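Local coordinates for probable sugar kinase (Clostridium perfringens, PDB 3KZH) that probably phosphorylates a sugar or a sugar-containing substrate as a kinase of the pfkB carbohydrate kinase family, at the interface of chains A and B. Coordinates in Å, arbitrary orientation; residue numbers count along the deposited sequence, not the author numbering. Chains: chain A/B, Probable sugar kinase.

The interface of chains A and B. Residues chain A 19, 69-70, 98; chain B 19, 37, 39, 70.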
# COMPACT_ATOMS: atom_id res chain seq x y z
N VAL A 19 -5.83 -3.65 -4.95
CA VAL A 19 -6.44 -2.96 -3.80
C VAL A 19 -7.96 -3.13 -3.94
O VAL A 19 -8.60 -2.52 -4.79
CB VAL A 19 -6.06 -1.44 -3.73
CG1 VAL A 19 -6.51 -0.84 -2.40
CG2 VAL A 19 -4.55 -1.24 -3.89
N GLU A 69 4.74 4.41 -3.88
CA GLU A 69 4.57 3.65 -2.63
C GLU A 69 4.31 2.16 -2.82
O GLU A 69 4.71 1.35 -1.99
CB GLU A 69 3.45 4.28 -1.79
CG GLU A 69 3.80 4.41 -0.31
CD GLU A 69 4.86 5.46 -0.01
OE1 GLU A 69 5.72 5.20 0.85
OE2 GLU A 69 4.84 6.56 -0.61
N HIS A 70 3.66 1.80 -3.93
CA HIS A 70 3.37 0.40 -4.25
C HIS A 70 4.64 -0.28 -4.75
O HIS A 70 4.79 -1.49 -4.60
CB HIS A 70 2.27 0.29 -5.29
CG HIS A 70 0.89 0.48 -4.75
ND1 HIS A 70 0.59 0.34 -3.41
CD2 HIS A 70 -0.26 0.80 -5.36
CE1 HIS A 70 -0.70 0.56 -3.23
NE2 HIS A 70 -1.24 0.84 -4.39
N THR A 98 -1.32 -1.12 -10.78
CA THR A 98 -2.28 -1.25 -9.69
C THR A 98 -3.70 -1.38 -10.20
O THR A 98 -4.08 -0.75 -11.19
CB THR A 98 -2.18 -0.01 -8.74
OG1 THR A 98 -0.83 0.16 -8.32
CG2 THR A 98 -3.08 -0.17 -7.49
N VAL B 19 -6.47 6.26 -0.63
CA VAL B 19 -6.18 5.63 -1.93
C VAL B 19 -7.19 6.16 -2.93
O VAL B 19 -8.37 5.79 -2.90
CB VAL B 19 -6.21 4.06 -1.86
CG1 VAL B 19 -5.96 3.43 -3.23
CG2 VAL B 19 -5.15 3.53 -0.88
N VAL B 37 -3.65 5.89 -9.97
CA VAL B 37 -3.93 5.58 -8.57
C VAL B 37 -2.89 6.30 -7.72
O VAL B 37 -1.68 6.12 -7.92
CB VAL B 37 -3.91 4.05 -8.28
CG1 VAL B 37 -4.18 3.76 -6.80
CG2 VAL B 37 -4.94 3.33 -9.11
N ILE B 39 -1.66 7.21 -3.74
CA ILE B 39 -1.69 6.78 -2.35
C ILE B 39 -1.07 7.92 -1.56
O ILE B 39 0.02 8.39 -1.89
CB ILE B 39 -0.87 5.46 -2.11
CG1 ILE B 39 -1.43 4.30 -2.92
CG2 ILE B 39 -0.92 5.04 -0.64
CD1 ILE B 39 -0.89 4.22 -4.33
N HIS B 70 -0.55 -1.45 3.87
CA HIS B 70 -0.75 -0.02 4.12
C HIS B 70 -0.13 0.36 5.47
O HIS B 70 0.43 1.44 5.61
CB HIS B 70 -2.24 0.33 4.10
CG HIS B 70 -2.82 0.51 2.73
ND1 HIS B 70 -2.05 0.55 1.59
CD2 HIS B 70 -4.10 0.67 2.32
CE1 HIS B 70 -2.83 0.72 0.54
NE2 HIS B 70 -4.08 0.80 0.95
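The imidazole of A:His70 lies with one face against B:Ile39, whose terminal methyl CD1 sits 3.4 Å above the ring plane. The methyl is shifted toward the rim, on the side of CD2 and NE2, and makes a CH-pi contact 3.7 Å from the ring centroid. The methylene CG1 of B:Ile39 lies on the same face, toward the CE1 and NE2 side, 3.8 Å from CE1 of A:His70, and the two side chains cross at about a right angle. In B:Ile39, CG1 stands anti to the carbonyl carbon (chi1 -61°), and a second torsion of 86° turns CD1 up to the ring. The B:His70 ring lies beside that of A:His70, nearly level with it and not stacked, CE1 to CE1 at 4.3 Å; a proton on one imidazole might disfavour a second on the other, the two ND1 atoms being 5.7 Å apart. Beside this pair, CG2 of A:Thr98 meets CG1 of B:Val37 at 4.1 Å. In A:Thr98, OG1 sits beside the backbone N (chi1 -54°), leaving CG2 anti to it and turned to the valine. The CG1 methyls of A:Val19 and B:Val19 face each other more loosely, at 4.4 Å, while CB of A:Glu69 flanks B:Ile39. Helix 69-81 of chain A thus presents its first turn to strand 33-42 of chain B, an example of a symmetric interface where like residues meet near the axis and the His-Ile contact recurs with the chains exchanged. It joins the two copies in the deposited assembly and may support a dimer in solution.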